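Local coordinates for protein MmcR (Streptomyces lavendulae, PDB 3GWZ) that transfers the methyl group of S-adenosyl-L-methionine to the 6-hydroxyl of 6-demethylmitomycins A and B, forming the quinone methoxy group of mitomycins A and B, at residues A136-R141 against A155-A160; T163-L168 against E177-A182. All blocks are in the same frame, centred on the assembly; numbering follows the deposited sequence.

Contact 1 of 2, residues A136-R141 against A155-A160; sequences APWHWR and ASFDVA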
ATOM      1  N   ALA A 136      -3.051   1.354 -21.343  1.00 11.77           N
ATOM      2  CA  ALA A 136      -4.217   0.896 -22.090  1.00 11.53           C
ATOM      3  C   ALA A 136      -3.954   0.845 -23.589  1.00 12.33           C
ATOM      4  O   ALA A 136      -3.405   1.786 -24.165  1.00 13.05           O
ATOM      5  CB  ALA A 136      -5.434   1.783 -21.805  1.00 12.47           C
ATOM      6  N   PRO A 137      -4.369  -0.257 -24.232  1.00 17.48           N
ATOM      7  CA  PRO A 137      -4.118  -0.441 -25.667  1.00 13.72           C
ATOM      8  C   PRO A 137      -4.752   0.669 -26.498  1.00 12.81           C
ATOM      9  O   PRO A 137      -4.185   1.067 -27.514  1.00 13.32           O
ATOM     10  CB  PRO A 137      -4.767  -1.802 -25.963  1.00 15.15           C
ATOM     11  CG  PRO A 137      -5.733  -2.022 -24.814  1.00 24.43           C
ATOM     12  CD  PRO A 137      -5.007  -1.442 -23.636  1.00 20.99           C
ATOM     13  N   TRP A 138      -5.903   1.180 -26.065  1.00 15.03           N
ATOM     14  CA  TRP A 138      -6.601   2.204 -26.845  1.00 12.99           C
ATOM     15  C   TRP A 138      -5.922   3.563 -26.753  1.00 13.65           C
ATOM     16  O   TRP A 138      -6.087   4.419 -27.632  1.00 12.38           O
ATOM     17  CB  TRP A 138      -8.085   2.291 -26.445  1.00 13.56           C
ATOM     18  CG  TRP A 138      -8.353   2.198 -24.963  1.00 15.46           C
ATOM     19  CD1 TRP A 138      -8.788   1.101 -24.285  1.00 18.93           C
ATOM     20  CD2 TRP A 138      -8.208   3.242 -23.985  1.00 17.29           C
ATOM     21  NE1 TRP A 138      -8.937   1.392 -22.955  1.00 17.05           N
ATOM     22  CE2 TRP A 138      -8.583   2.698 -22.740  1.00 16.01           C
ATOM     23  CE3 TRP A 138      -7.799   4.580 -24.044  1.00 17.43           C
ATOM     24  CZ2 TRP A 138      -8.560   3.441 -21.558  1.00 14.73           C
ATOM     25  CZ3 TRP A 138      -7.772   5.322 -22.869  1.00 17.59           C
ATOM     26  CH2 TRP A 138      -8.158   4.748 -21.640  1.00 18.04           C
ATOM     27  N   HIS A 139      -5.170   3.772 -25.675  1.00 14.87           N
ATOM     28  CA  HIS A 139      -4.386   4.985 -25.538  1.00 11.18           C
ATOM     29  C   HIS A 139      -3.229   4.896 -26.543  1.00 10.77           C
ATOM     30  O   HIS A 139      -3.081   5.748 -27.411  1.00  8.98           O
ATOM     31  CB  HIS A 139      -3.879   5.099 -24.101  1.00 13.86           C
ATOM     32  CG  HIS A 139      -3.221   6.405 -23.772  1.00 14.22           C
ATOM     33  ND1 HIS A 139      -2.023   6.798 -24.328  1.00 11.94           N
ATOM     34  CD2 HIS A 139      -3.565   7.379 -22.893  1.00 13.14           C
ATOM     35  CE1 HIS A 139      -1.679   7.976 -23.839  1.00 13.79           C
ATOM     36  NE2 HIS A 139      -2.595   8.349 -22.961  1.00 12.12           N
ATOM     37  N   TRP A 140      -2.424   3.841 -26.433  1.00  8.99           N
ATOM     38  CA  TRP A 140      -1.321   3.622 -27.372  1.00 11.99           C
ATOM     39  C   TRP A 140      -1.818   3.634 -28.826  1.00 10.41           C
ATOM     40  O   TRP A 140      -1.137   4.144 -29.710  1.00 10.51           O
ATOM     41  CB  TRP A 140      -0.621   2.294 -27.054  1.00  8.80           C
ATOM     42  CG  TRP A 140       0.673   2.027 -27.791  1.00  9.79           C
ATOM     43  CD1 TRP A 140       0.841   1.261 -28.914  1.00 11.41           C
ATOM     44  CD2 TRP A 140       1.986   2.472 -27.413  1.00 10.29           C
ATOM     45  NE1 TRP A 140       2.169   1.226 -29.272  1.00 10.34           N
ATOM     46  CE2 TRP A 140       2.893   1.963 -28.368  1.00  9.14           C
ATOM     47  CE3 TRP A 140       2.478   3.269 -26.372  1.00  9.80           C
ATOM     48  CZ2 TRP A 140       4.262   2.220 -28.312  1.00 14.57           C
ATOM     49  CZ3 TRP A 140       3.837   3.527 -26.317  1.00 13.38           C
ATOM     50  CH2 TRP A 140       4.719   2.997 -27.280  1.00 13.24           C
ATOM     51  N   ARG A 141      -2.995   3.071 -29.081  1.00 12.35           N
ATOM     52  CA  ARG A 141      -3.468   3.004 -30.471  1.00 14.49           C
ATOM     53  C   ARG A 141      -3.846   4.361 -31.055  1.00 13.03           C
ATOM     54  O   ARG A 141      -3.755   4.571 -32.266  1.00 13.16           O
ATOM     55  CB  ARG A 141      -4.619   2.011 -30.668  1.00 15.65           C
ATOM     56  CG  ARG A 141      -4.772   1.651 -32.149  1.00 17.03           C
ATOM     57  CD  ARG A 141      -5.816   0.590 -32.434  1.00 25.49           C
ATOM     58  NE  ARG A 141      -5.425  -0.722 -31.928  1.00 30.75           N
ATOM     59  CZ  ARG A 141      -5.597  -1.858 -32.593  1.00 29.97           C
ATOM     60  NH1 ARG A 141      -6.140  -1.844 -33.808  1.00 28.23           N
ATOM     61  NH2 ARG A 141      -5.222  -3.009 -32.044  1.00 28.58           N
ATOM     62  N   ALA A 155      -9.017  14.549 -33.563  1.00  9.33           N
ATOM     63  CA  ALA A 155      -8.618  13.373 -32.794  1.00 10.53           C
ATOM     64  C   ALA A 155      -8.346  12.163 -33.685  1.00 14.39           C
ATOM     65  O   ALA A 155      -9.082  11.913 -34.633  1.00 12.38           O
ATOM     66  CB  ALA A 155      -9.685  13.026 -31.761  1.00 11.28           C
ATOM     67  N   SER A 156      -7.298  11.410 -33.366  1.00 12.58           N
ATOM     68  CA  SER A 156      -7.043  10.144 -34.040  1.00 11.80           C
ATOM     69  C   SER A 156      -7.736   9.015 -33.284  1.00 14.70           C
ATOM     70  O   SER A 156      -7.869   7.909 -33.795  1.00 12.36           O
ATOM     71  CB  SER A 156      -5.540   9.873 -34.144  1.00 14.74           C
ATOM     72  OG  SER A 156      -4.938   9.802 -32.856  1.00 12.23           O
ATOM     73  N   PHE A 157      -8.202   9.309 -32.071  1.00 13.01           N
ATOM     74  CA  PHE A 157      -8.754   8.283 -31.193  1.00 12.36           C
ATOM     75  C   PHE A 157      -9.862   7.510 -31.901  1.00 14.31           C
ATOM     76  O   PHE A 157      -9.954   6.283 -31.814  1.00 13.97           O
ATOM     77  CB  PHE A 157      -9.298   8.932 -29.903  1.00 10.94           C
ATOM     78  CG  PHE A 157      -9.545   7.955 -28.794  1.00 12.11           C
ATOM     79  CD1 PHE A 157      -8.572   7.724 -27.823  1.00  9.77           C
ATOM     80  CD2 PHE A 157     -10.748   7.263 -28.714  1.00 11.72           C
ATOM     81  CE1 PHE A 157      -8.789   6.801 -26.801  1.00  9.27           C
ATOM     82  CE2 PHE A 157     -10.983   6.347 -27.679  1.00 10.90           C
ATOM     83  CZ  PHE A 157      -9.999   6.120 -26.724  1.00 13.27           C
ATOM     84  N   ASP A 158     -10.707   8.245 -32.606  1.00 15.48           N
ATOM     85  CA  ASP A 158     -11.876   7.661 -33.244  1.00 16.18           C
ATOM     86  C   ASP A 158     -11.490   6.684 -34.351  1.00 15.51           C
ATOM     87  O   ASP A 158     -11.997   5.564 -34.418  1.00 18.30           O
ATOM     88  CB  ASP A 158     -12.794   8.771 -33.793  1.00 23.43           C
ATOM     89  CG  ASP A 158     -13.148   9.839 -32.734  1.00 28.33           C
ATOM     90  OD1 ASP A 158     -12.234  10.397 -32.084  1.00 23.80           O
ATOM     91  OD2 ASP A 158     -14.353  10.132 -32.559  1.00 25.49           O
ATOM     92  N   VAL A 159     -10.581   7.092 -35.222  1.00 17.94           N
ATOM     93  CA  VAL A 159     -10.201   6.218 -36.319  1.00 18.70           C
ATOM     94  C   VAL A 159      -9.452   4.985 -35.794  1.00 18.07           C
ATOM     95  O   VAL A 159      -9.595   3.883 -36.321  1.00 16.65           O
ATOM     96  CB  VAL A 159      -9.391   6.980 -37.393  1.00 25.91           C
ATOM     97  CG1 VAL A 159      -7.984   7.254 -36.910  1.00 23.25           C
ATOM     98  CG2 VAL A 159      -9.376   6.203 -38.694  1.00 27.24           C
ATOM     99  N   ALA A 160      -8.682   5.163 -34.729  1.00 12.86           N
ATOM    100  CA  ALA A 160      -7.921   4.058 -34.157  1.00 12.82           C
ATOM    101  C   ALA A 160      -8.813   3.048 -33.431  1.00 17.86           C
ATOM    102  O   ALA A 160      -8.642   1.837 -33.559  1.00 16.44           O
ATOM    103  CB  ALA A 160      -6.861   4.606 -33.194  1.00 13.74           C
TER
HETATM  104  O   HOH W   1      -7.783   0.269 -35.460  1.00 32.25           O
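Across segments 136-141 and 155-160 the backbones come nearest at R141 and A160, CA atoms 5.9 Å apart. So near an approach suits alanine, whose small A160 CB, directed at the other helix, comes to 3.2 Å from R141 O. The arginine lays its aliphatic stem beside the same residue, with R141 CD 3.3 Å from A160 O, before the chain bends at chi3 (-69°). Its guanidinium serves several partners. A water lying in its plane accepts from R141 NH1 at 3.1 Å and donates to A160 O at 2.6 Å, bridging the two helices, while R141 NE forms a salt bridge with E144 of the second subunit. One turn earlier, W138 meets F157 at an angle, W138 CE3 standing 3.7 Å from F157 CE1 at the phenyl edge. With F157 CG anti to the backbone N (chi1 -164°), the phenyl ring reaches across to the indole. A136, the N-cap residue of helix 137-144, places its CB over one indole face, toward its rim, and N161 donates its side-chain amide to W138 O. This is short-helix packing at the dimer interface of a COMT-type O-methyltransferase, beside helix 316-329.

Contact 2 of 2, residues T163-L168 against E177-A182; sequences TSFWQL and ELFNRA. With SAH (S-adenosyl-L-homocysteine), chain G.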
ATOM      1  N   THR A 163     -14.430   4.554 -31.805  1.00 17.84           N
ATOM      2  CA  THR A 163     -15.316   5.316 -30.928  1.00 19.27           C
ATOM      3  C   THR A 163     -14.538   6.526 -30.418  1.00 16.50           C
ATOM      4  O   THR A 163     -13.310   6.545 -30.502  1.00 19.19           O
ATOM      5  CB  THR A 163     -15.829   4.463 -29.732  1.00 20.19           C
ATOM      6  OG1 THR A 163     -16.865   5.176 -29.046  1.00 25.98           O
ATOM      7  CG2 THR A 163     -14.703   4.163 -28.745  1.00 20.88           C
ATOM      8  N   SER A 164     -15.240   7.537 -29.915  1.00 15.18           N
ATOM      9  CA  SER A 164     -14.580   8.736 -29.405  1.00 12.85           C
ATOM     10  C   SER A 164     -14.075   8.530 -27.983  1.00 13.52           C
ATOM     11  O   SER A 164     -14.530   7.634 -27.266  1.00 13.13           O
ATOM     12  CB  SER A 164     -15.523   9.943 -29.444  1.00 13.58           C
ATOM     13  OG  SER A 164     -16.535   9.817 -28.461  1.00 15.19           O
ATOM     14  N   PHE A 165     -13.118   9.358 -27.577  1.00 13.41           N
ATOM     15  CA  PHE A 165     -12.599   9.284 -26.221  1.00 10.79           C
ATOM     16  C   PHE A 165     -13.721   9.508 -25.202  1.00 11.99           C
ATOM     17  O   PHE A 165     -13.798   8.827 -24.184  1.00 12.76           O
ATOM     18  CB  PHE A 165     -11.475  10.305 -26.006  1.00 11.39           C
ATOM     19  CG  PHE A 165     -10.866  10.247 -24.620  1.00 13.14           C
ATOM     20  CD1 PHE A 165      -9.935   9.274 -24.301  1.00 14.15           C
ATOM     21  CD2 PHE A 165     -11.247  11.151 -23.638  1.00 12.55           C
ATOM     22  CE1 PHE A 165      -9.366   9.208 -23.024  1.00 14.98           C
ATOM     23  CE2 PHE A 165     -10.698  11.091 -22.352  1.00 12.53           C
ATOM     24  CZ  PHE A 165      -9.752  10.118 -22.048  1.00 14.35           C
ATOM     25  N   TRP A 166     -14.599  10.466 -25.470  1.00 11.52           N
ATOM     26  CA  TRP A 166     -15.665  10.738 -24.502  1.00 15.78           C
ATOM     27  C   TRP A 166     -16.693   9.605 -24.454  1.00 14.81           C
ATOM     28  O   TRP A 166     -17.258   9.313 -23.398  1.00 14.51           O
ATOM     29  CB  TRP A 166     -16.349  12.076 -24.777  1.00 15.29           C
ATOM     30  CG  TRP A 166     -15.467  13.255 -24.569  1.00 15.76           C
ATOM     31  CD1 TRP A 166     -15.263  14.286 -25.438  1.00 15.18           C
ATOM     32  CD2 TRP A 166     -14.665  13.538 -23.412  1.00 13.15           C
ATOM     33  NE1 TRP A 166     -14.394  15.196 -24.895  1.00 17.50           N
ATOM     34  CE2 TRP A 166     -14.007  14.761 -23.653  1.00 15.53           C
ATOM     35  CE3 TRP A 166     -14.436  12.875 -22.203  1.00 13.46           C
ATOM     36  CZ2 TRP A 166     -13.129  15.333 -22.733  1.00 14.72           C
ATOM     37  CZ3 TRP A 166     -13.559  13.444 -21.284  1.00 11.44           C
ATOM     38  CH2 TRP A 166     -12.920  14.656 -21.553  1.00 10.76           C
ATOM     39  N   GLN A 167     -16.935   8.966 -25.594  1.00 14.85           N
ATOM     40  CA  GLN A 167     -17.901   7.875 -25.629  1.00 14.53           C
ATOM     41  C   GLN A 167     -17.342   6.654 -24.916  1.00 17.49           C
ATOM     42  O   GLN A 167     -18.059   5.966 -24.197  1.00 17.46           O
ATOM     43  CB  GLN A 167     -18.285   7.518 -27.069  1.00 16.68           C
ATOM     44  CG  GLN A 167     -19.381   6.472 -27.175  1.00 27.16           C
ATOM     45  CD  GLN A 167     -20.674   6.919 -26.510  1.00 36.09           C
ATOM     46  OE1 GLN A 167     -21.372   6.121 -25.886  1.00 42.86           O
ATOM     47  NE2 GLN A 167     -20.991   8.203 -26.629  1.00 34.47           N
ATOM     48  N   LEU A 168     -16.058   6.382 -25.114  1.00 16.30           N
ATOM     49  CA  LEU A 168     -15.433   5.247 -24.443  1.00 12.90           C
ATOM     50  C   LEU A 168     -15.471   5.413 -22.924  1.00 17.61           C
ATOM     51  O   LEU A 168     -15.843   4.484 -22.188  1.00 19.00           O
ATOM     52  CB  LEU A 168     -13.983   5.061 -24.910  1.00 13.09           C
ATOM     53  CG  LEU A 168     -13.276   3.912 -24.188  1.00 15.95           C
ATOM     54  CD1 LEU A 168     -13.908   2.586 -24.595  1.00 16.69           C
ATOM     55  CD2 LEU A 168     -11.785   3.907 -24.498  1.00 16.61           C
ATOM     56  N   GLU A 177     -12.327   4.855 -15.353  1.00 15.19           N
ATOM     57  CA  GLU A 177     -11.548   4.842 -14.122  1.00 16.56           C
ATOM     58  C   GLU A 177     -10.088   5.232 -14.378  1.00 18.07           C
ATOM     59  O   GLU A 177      -9.544   6.070 -13.661  1.00 14.74           O
ATOM     60  CB  GLU A 177     -11.646   3.466 -13.445  1.00 19.72           C
ATOM     61  CG  GLU A 177     -10.562   3.180 -12.408  1.00 30.68           C
ATOM     62  CD  GLU A 177     -10.956   3.604 -11.008  1.00 46.71           C
ATOM     63  OE1 GLU A 177     -11.760   4.549 -10.872  1.00 42.11           O
ATOM     64  OE2 GLU A 177     -10.459   2.988 -10.038  1.00 54.28           O
ATOM     65  N   LEU A 178      -9.461   4.644 -15.400  1.00 15.08           N
ATOM     66  CA  LEU A 178      -8.071   4.987 -15.726  1.00 13.54           C
ATOM     67  C   LEU A 178      -7.912   6.474 -16.043  1.00 14.35           C
ATOM     68  O   LEU A 178      -6.967   7.123 -15.581  1.00 11.51           O
ATOM     69  CB  LEU A 178      -7.548   4.166 -16.909  1.00 11.76           C
ATOM     70  CG  LEU A 178      -7.305   2.687 -16.617  1.00 15.29           C
ATOM     71  CD1 LEU A 178      -6.930   1.977 -17.905  1.00 18.74           C
ATOM     72  CD2 LEU A 178      -6.222   2.545 -15.556  1.00 19.97           C
ATOM     73  N   PHE A 179      -8.825   7.008 -16.847  1.00 10.02           N
ATOM     74  CA  PHE A 179      -8.749   8.427 -17.173  1.00 15.50           C
ATOM     75  C   PHE A 179      -9.028   9.332 -15.959  1.00 15.22           C
ATOM     76  O   PHE A 179      -8.256  10.255 -15.654  1.00 12.81           O
ATOM     77  CB  PHE A 179      -9.682   8.811 -18.315  1.00 13.30           C
ATOM     78  CG  PHE A 179      -9.813  10.302 -18.475  1.00 10.73           C
ATOM     79  CD1 PHE A 179      -8.693  11.074 -18.747  1.00 17.06           C
ATOM     80  CD2 PHE A 179     -11.028  10.932 -18.302  1.00 16.94           C
ATOM     81  CE1 PHE A 179      -8.792  12.460 -18.866  1.00 19.22           C
ATOM     82  CE2 PHE A 179     -11.137  12.316 -18.423  1.00 13.55           C
ATOM     83  CZ  PHE A 179     -10.013  13.076 -18.711  1.00 16.96           C
ATOM     84  N   ASN A 180     -10.131   9.077 -15.269  1.00 15.30           N
ATOM     85  CA  ASN A 180     -10.491   9.913 -14.120  1.00 13.85           C
ATOM     86  C   ASN A 180      -9.455   9.907 -13.000  1.00 16.32           C
ATOM     87  O   ASN A 180      -9.282  10.913 -12.311  1.00 15.91           O
ATOM     88  CB  ASN A 180     -11.872   9.537 -13.584  1.00 16.43           C
ATOM     89  CG  ASN A 180     -12.988  10.020 -14.489  1.00 18.33           C
ATOM     90  OD1 ASN A 180     -12.761  10.835 -15.386  1.00 18.26           O
ATOM     91  ND2 ASN A 180     -14.192   9.525 -14.259  1.00 16.62           N
ATOM     92  N   ARG A 181      -8.773   8.777 -12.819  1.00 13.98           N
ATOM     93  CA  ARG A 181      -7.653   8.705 -11.884  1.00 18.47           C
ATOM     94  C   ARG A 181      -6.474   9.562 -12.356  1.00 13.80           C
ATOM     95  O   ARG A 181      -5.836  10.239 -11.556  1.00 14.37           O
ATOM     96  CB  ARG A 181      -7.183   7.255 -11.681  1.00 12.76           C
ATOM     97  CG  ARG A 181      -8.031   6.436 -10.709  1.00 20.27           C
ATOM     98  CD  ARG A 181      -7.529   4.992 -10.596  1.00 16.16           C
ATOM     99  NE  ARG A 181      -6.248   4.902  -9.895  1.00 23.72           N
ATOM    100  CZ  ARG A 181      -6.117   4.786  -8.574  1.00 37.29           C
ATOM    101  NH1 ARG A 181      -7.199   4.761  -7.795  1.00 23.26           N
ATOM    102  NH2 ARG A 181      -4.904   4.692  -8.027  1.00 28.96           N
ATOM    103  N   ALA A 182      -6.173   9.530 -13.650  1.00 13.86           N
ATOM    104  CA  ALA A 182      -5.023  10.275 -14.155  1.00 11.05           C
ATOM    105  C   ALA A 182      -5.275  11.781 -14.119  1.00 13.34           C
ATOM    106  O   ALA A 182      -4.375  12.562 -13.812  1.00 13.14           O
ATOM    107  CB  ALA A 182      -4.657   9.826 -15.571  1.00 13.66           C
TER
HETATM  108  N   SAH G 352     -12.075  19.981 -14.268  1.00 12.43           N
HETATM  109  CA  SAH G 352     -11.510  18.618 -13.982  1.00 10.20           C
HETATM  110  CB  SAH G 352     -11.612  17.638 -15.167  1.00 11.62           C
HETATM  111  CG  SAH G 352     -10.915  18.064 -16.474  1.00 16.88           C
HETATM  112  SD  SAH G 352     -11.002  16.782 -17.717  1.00  7.27           S
HETATM  113  C   SAH G 352     -10.072  18.754 -13.567  1.00 18.92           C
HETATM  114  O   SAH G 352      -9.510  17.815 -12.994  1.00 17.14           O
HETATM  115  OXT SAH G 352      -9.442  19.799 -13.781  1.00 16.00           O
HETATM  116  C5' SAH G 352     -12.390  17.374 -18.666  1.00 12.17           C
HETATM  117  C4' SAH G 352     -13.760  16.972 -18.082  1.00 12.98           C
HETATM  118  O4' SAH G 352     -14.869  17.403 -18.907  1.00 12.80           O
HETATM  119  C3' SAH G 352     -13.991  15.474 -17.854  1.00 12.81           C
HETATM  120  O3' SAH G 352     -14.115  15.232 -16.444  1.00 13.26           O
HETATM  121  C2' SAH G 352     -15.312  15.140 -18.552  1.00 11.76           C
HETATM  122  O2' SAH G 352     -16.178  14.298 -17.782  1.00 12.62           O
HETATM  123  C1' SAH G 352     -15.967  16.496 -18.674  1.00 12.81           C
HETATM  124  N9  SAH G 352     -16.904  16.636 -19.811  1.00 13.86           N
HETATM  125  C8  SAH G 352     -16.655  16.316 -21.102  1.00 13.93           C
HETATM  126  N7  SAH G 352     -17.728  16.611 -21.879  1.00 14.01           N
HETATM  127  C5  SAH G 352     -18.673  17.145 -21.068  1.00 15.60           C
HETATM  128  C6  SAH G 352     -20.036  17.685 -21.239  1.00 17.12           C
HETATM  129  N6  SAH G 352     -20.585  17.696 -22.478  1.00 11.24           N
HETATM  130  N1  SAH G 352     -20.691  18.141 -20.137  1.00 13.76           N
HETATM  131  C2  SAH G 352     -20.126  18.118 -18.921  1.00 16.26           C
HETATM  132  N3  SAH G 352     -18.883  17.643 -18.692  1.00 15.46           N
HETATM  133  C4  SAH G 352     -18.128  17.157 -19.709  1.00 13.53           C
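F165 and F179 both hold CG anti to the backbone N (chi1 -178° and 169°), which directs their rings at each other from helices 165-171 and 173-197. The result is a T-shaped pair within an aromatic cluster completed by W166, at the S-adenosyl-L-homocysteine pocket of this class I methyltransferase fold. The edge of F165 faces the ring of F179, with centroids 5.0 Å apart and planes at 85°. F165 CZ leads, 3.6 Å from both F179 CG and F179 CD1, toward the rim of the face. Phenylalanine suits both buried places: one ring supplies a C-H edge, the other an apolar face, and neither carries a polar atom needing a partner. W166, with CG anti to its carbonyl carbon instead, brings W166 CZ3 to 3.9 Å from F179 CE2, the two rings being oblique. Its broad indole lies between F165 and the ligand: F165 CD2 is over one face, toward its rim, and the adenine carbon C8 of the ligand sits over the centre of the opposite face. S164, the N-cap residue, accepts at OG from Q167 N (3.0 Å), and W166 O receives a hydrogen bond from R234, a residue of the cofactor site. Tryptophan also gives the ribose an apolar wall, W166 CZ3 being 3.7 Å from SAH C2'. The edge of F179 faces the ligand sulfur, with F179 CZ 4.0 Å from SAH SD.

Contact 1 closes before contact 2 opens, and the consecutive helices 157-161 and 165-171 join them. F157 is shared by the packing of both: it packs on L168 and meets F165 edge-to-face, so aromatic packing runs from W138 toward the ligand pocket. Their chemistry follows their place. The 136-141/155-160 contact is only partly buried and reaches the second subunit, combining close helix packing with a water bridge and an arginine whose salt bridge belongs to the dimer. By contrast, the 163-168/177-182 contact is buried, touches no other protein chain and meets across its segments through aromatic rings alone, two of which also line the cofactor site.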